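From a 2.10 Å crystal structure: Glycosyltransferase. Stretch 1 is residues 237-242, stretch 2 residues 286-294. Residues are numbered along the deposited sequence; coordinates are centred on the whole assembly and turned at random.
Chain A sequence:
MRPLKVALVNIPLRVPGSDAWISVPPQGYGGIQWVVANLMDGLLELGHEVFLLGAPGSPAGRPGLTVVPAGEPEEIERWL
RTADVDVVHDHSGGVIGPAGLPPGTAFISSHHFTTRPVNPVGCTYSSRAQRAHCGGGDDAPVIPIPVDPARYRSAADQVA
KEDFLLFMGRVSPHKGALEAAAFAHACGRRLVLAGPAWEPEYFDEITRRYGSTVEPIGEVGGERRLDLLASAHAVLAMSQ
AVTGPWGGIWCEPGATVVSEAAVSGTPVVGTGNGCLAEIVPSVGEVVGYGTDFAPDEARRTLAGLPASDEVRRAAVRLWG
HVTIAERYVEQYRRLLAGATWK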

ATOM      1  N   ALA A 237      10.084   1.345   7.828  1.00  8.75           N
ATOM      2  CA  ALA A 237       9.513   2.055   6.673  1.00  8.45           C
ATOM      3  C   ALA A 237      10.195   3.411   6.615  1.00  7.79           C
ATOM      4  O   ALA A 237       9.800   4.346   7.304  1.00  7.70           O
HETATM    5  N   MSE A 238      11.239   3.511   5.794  1.00  8.48           N
HETATM    6  CA  MSE A 238      12.236   4.599   5.937  1.00  8.72           C
HETATM    7  C   MSE A 238      12.306   5.496   4.732  1.00  8.51           C
HETATM    8  O   MSE A 238      13.380   5.940   4.367  1.00  9.01           O
ATOM      9  N   SER A 239      11.145   5.789   4.147  1.00  8.51           N
ATOM     10  CA  SER A 239      11.054   6.603   2.957  1.00  8.48           C
ATOM     11  C   SER A 239      11.780   7.920   3.224  1.00  8.20           C
ATOM     12  O   SER A 239      11.726   8.444   4.337  1.00  7.10           O
ATOM     13  N   GLN A 240      12.493   8.406   2.207  1.00  8.81           N
ATOM     14  CA  GLN A 240      13.377   9.554   2.343  1.00  8.71           C
ATOM     15  C   GLN A 240      12.885  10.695   1.473  1.00  9.46           C
ATOM     16  O   GLN A 240      12.322  10.497   0.399  1.00  9.59           O
ATOM     17  N   ALA A 241      13.066  11.916   1.945  1.00 11.22           N
ATOM     18  CA  ALA A 241      12.644  13.059   1.150  1.00 11.78           C
ATOM     19  C   ALA A 241      13.724  13.434   0.111  1.00 12.44           C
ATOM     20  O   ALA A 241      14.568  14.316   0.309  1.00 13.90           O
ATOM     21  N   VAL A 242      13.733  12.687  -0.977  1.00 12.23           N
ATOM     22  CA  VAL A 242      14.721  12.898  -2.019  1.00 12.57           C
ATOM     23  C   VAL A 242      13.943  13.087  -3.295  1.00 13.22           C
ATOM     24  O   VAL A 242      12.737  12.795  -3.299  1.00 12.23           O
ATOM     25  N   VAL A 286       8.319   7.262  14.974  1.00 11.05           N
ATOM     26  CA  VAL A 286       9.002   8.032  13.943  1.00 11.44           C
ATOM     27  C   VAL A 286      10.451   8.358  14.357  1.00 13.12           C
ATOM     28  O   VAL A 286      10.730   8.696  15.512  1.00 13.10           O
ATOM     29  N   VAL A 287      11.361   8.205  13.411  1.00 12.82           N
ATOM     30  CA  VAL A 287      12.734   8.639  13.592  1.00 13.44           C
ATOM     31  C   VAL A 287      13.156   9.600  12.463  1.00 13.55           C
ATOM     32  O   VAL A 287      12.445   9.777  11.451  1.00 12.74           O
ATOM     33  N   GLY A 288      14.316  10.219  12.648  1.00 13.81           N
ATOM     34  CA  GLY A 288      14.883  11.060  11.648  1.00 13.94           C
ATOM     35  C   GLY A 288      15.306  10.456  10.323  1.00 13.28           C
ATOM     36  O   GLY A 288      15.502   9.215  10.170  1.00 13.33           O
ATOM     37  N   TYR A 289      15.471  11.372   9.371  1.00 12.58           N
ATOM     38  CA  TYR A 289      16.067  11.095   8.080  1.00 12.93           C
ATOM     39  C   TYR A 289      17.558  10.804   8.187  1.00 13.21           C
ATOM     40  O   TYR A 289      18.184  11.113   9.194  1.00 12.84           O
ATOM     41  N   GLY A 290      18.134  10.246   7.124  1.00 13.99           N
ATOM     42  CA  GLY A 290      19.580   9.971   7.087  1.00 12.79           C
ATOM     43  C   GLY A 290      19.944   8.663   7.761  1.00 13.79           C
ATOM     44  O   GLY A 290      19.069   7.870   8.113  1.00 12.03           O
ATOM     45  N   THR A 291      21.253   8.459   7.918  1.00 14.71           N
ATOM     46  CA  THR A 291      21.872   7.231   8.453  1.00 15.45           C
ATOM     47  C   THR A 291      22.574   7.404   9.823  1.00 17.32           C
ATOM     48  O   THR A 291      23.245   6.477  10.312  1.00 17.75           O
ATOM     49  N   ASP A 292      22.469   8.577  10.428  1.00 18.15           N
ATOM     50  CA  ASP A 292      23.288   8.842  11.599  1.00 20.73           C
ATOM     51  C   ASP A 292      22.443   8.587  12.853  1.00 19.84           C
ATOM     52  O   ASP A 292      21.827   9.476  13.401  1.00 20.35           O
ATOM     53  N   PHE A 293      22.358   7.332  13.261  1.00 19.32           N
ATOM     54  CA  PHE A 293      21.523   6.964  14.399  1.00 19.03           C
ATOM     55  C   PHE A 293      22.431   6.663  15.569  1.00 19.22           C
ATOM     56  O   PHE A 293      23.297   5.769  15.450  1.00 19.55           O
ATOM     57  N   ALA A 294      22.268   7.408  16.672  1.00 19.95           N
ATOM     58  CA  ALA A 294      22.935   7.040  17.942  1.00 20.37           C
ATOM     59  C   ALA A 294      22.437   5.656  18.369  1.00 21.31           C
ATOM     60  O   ALA A 294      21.208   5.440  18.470  1.00 20.65           O
TER

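Two loop segments, separated by at least 48 residues between any touching pair, meet here over a modest 285 Å² of buried surface, and most of the contact is made by side chains whose ends reach further than their first bonds suggest. A237 opens stretch 1 out of reach of its neighbour.

M238, present as selenomethionine, is the first to engage. Its CA-to-CB bond points sideways, but an m, m, m conformation carries the end of the chain across to stretch 2. There the terminal methyl CE of M238 lies 3.6 Å from CZ of F293 and 3.8 Å from CG2 of V287. A long, flexible, unbranched apolar chain suits this place, since it can bend to meet two hydrophobic partners at once. F293 (chi1 m) points toward stretch 1, while V287 (chi1 m) is directed sideways; the three together form a small apolar cluster.

S239 contributes mainly through its backbone: its carbonyl O sits near the plane of the Y289 ring, at the edge, 3.5 Å from CE1 of Y289. Aromatic C-H groups carry a slight positive charge, so an oxygen is well tolerated there. The side chain (chi1 m) remains 6.4 Å or more from stretch 2, and its OG is hydrogen-bonded elsewhere in the structure.

Q240 is the polar centre of the contact. Also directed sideways at CB, it adopts m for both chi1 and chi2, which brings its amide up to stretch 2. OE1 of Q240 accepts a nearly linear hydrogen bond from N of G290 at 3.2 Å, with an angle of 178°. NE2 of Q240 donates back to O of M238 within its own stretch, at 2.7 Å, and also to the O atom of a water 3.0 Å away. That water donates in turn, through its O atom, to O of G288 at 2.7 Å and O of G290 at 2.8 Å, tying the amide to two further backbone groups. Glutamine fits because one planar group supplies both an acceptor and a two-hydrogen donor. G290 has a phi of 83°, a value that favours glycine, and its backbone N is met by OE1 of Q240.

A241 packs its small methyl against the far end of Y289, with CB of A241 3.7 Å from OH and 3.9 Å from CZ of Y289. Y289 (chi1 m) starts sideways too, yet its long ring spans S239, Q240 and A241, while its hydroxyl is hydrogen-bonded elsewhere in the structure. V242 (chi1 m) lies beyond reach, and the contact ends.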

ATOM      1  CB  ALA A 237       7.995   2.212   6.863  1.00  8.54           C
HETATM    2  CB  MSE A 238      13.625   3.984   6.182  1.00  9.64           C
HETATM    3  CG  MSE A 238      13.694   2.989   7.349  1.00  9.82           C
HETATM    4 SE   MSE A 238      13.329   3.753   9.066  1.00 14.29          SE
HETATM    5  CE  MSE A 238      15.051   4.728   9.307  1.00 12.82           C
ATOM      6  CB  SER A 239       9.598   6.804   2.518  1.00  7.56           C
ATOM      7  OG  SER A 239       9.010   5.566   2.124  1.00  8.75           O
ATOM      8  CB  GLN A 240      14.832   9.178   1.956  1.00  9.37           C
ATOM      9  CG  GLN A 240      15.478   8.086   2.846  1.00  9.49           C
ATOM     10  CD  GLN A 240      15.706   8.523   4.297  1.00 11.41           C
ATOM     11  OE1 GLN A 240      16.365   9.531   4.562  1.00 12.18           O
ATOM     12  NE2 GLN A 240      15.202   7.725   5.246  1.00  9.97           N
ATOM     13  CB  ALA A 241      12.238  14.233   2.045  1.00 12.02           C
ATOM     14  CB  VAL A 242      15.696  11.676  -2.162  1.00 12.39           C
ATOM     15  CG1 VAL A 242      16.584  11.532  -0.878  1.00 12.65           C
ATOM     16  CG2 VAL A 242      14.962  10.373  -2.477  1.00 10.69           C
ATOM     17  CB  VAL A 286       8.191   9.310  13.568  1.00 10.86           C
ATOM     18  CG1 VAL A 286       8.992  10.266  12.650  1.00 12.29           C
ATOM     19  CG2 VAL A 286       6.901   8.907  12.851  1.00  9.54           C
ATOM     20  CB  VAL A 287      13.697   7.424  13.735  1.00 13.95           C
ATOM     21  CG1 VAL A 287      13.263   6.512  14.938  1.00 13.56           C
ATOM     22  CG2 VAL A 287      13.785   6.582  12.424  1.00 12.22           C
ATOM     23  CB  TYR A 289      15.883  12.319   7.193  1.00 12.98           C
ATOM     24  CG  TYR A 289      14.499  12.498   6.661  1.00 12.79           C
ATOM     25  CD1 TYR A 289      13.784  11.414   6.129  1.00 10.49           C
ATOM     26  CD2 TYR A 289      13.898  13.750   6.674  1.00 13.90           C
ATOM     27  CE1 TYR A 289      12.518  11.586   5.608  1.00 12.03           C
ATOM     28  CE2 TYR A 289      12.597  13.928   6.179  1.00 16.12           C
ATOM     29  CZ  TYR A 289      11.933  12.847   5.644  1.00 11.90           C
ATOM     30  OH  TYR A 289      10.692  13.048   5.134  1.00 12.86           O
ATOM     31  CB  THR A 291      22.944   6.668   7.477  1.00 15.07           C
ATOM     32  OG1 THR A 291      24.001   7.626   7.268  1.00 15.47           O
ATOM     33  CG2 THR A 291      22.345   6.234   6.140  1.00 11.90           C
ATOM     34  CB  ASP A 292      23.918  10.259  11.536  1.00 22.29           C
ATOM     35  CG  ASP A 292      24.418  10.650  10.095  1.00 29.48           C
ATOM     36  OD1 ASP A 292      25.529  10.210   9.658  1.00 35.20           O
ATOM     37  OD2 ASP A 292      23.708  11.427   9.390  1.00 35.81           O
ATOM     38  CB  PHE A 293      20.655   5.734  14.080  1.00 17.64           C
ATOM     39  CG  PHE A 293      19.648   5.966  12.986  1.00 17.71           C
ATOM     40  CD1 PHE A 293      18.507   6.737  13.219  1.00 14.79           C
ATOM     41  CD2 PHE A 293      19.842   5.403  11.716  1.00 14.87           C
ATOM     42  CE1 PHE A 293      17.558   6.949  12.204  1.00 16.22           C
ATOM     43  CE2 PHE A 293      18.908   5.595  10.693  1.00 14.57           C
ATOM     44  CZ  PHE A 293      17.768   6.395  10.931  1.00 16.30           C
ATOM     45  CB  ALA A 294      22.654   8.073  19.011  1.00 20.66           C
TER
HETATM   46  O   HOH W   1      16.269   7.664   8.063  1.00  8.34           O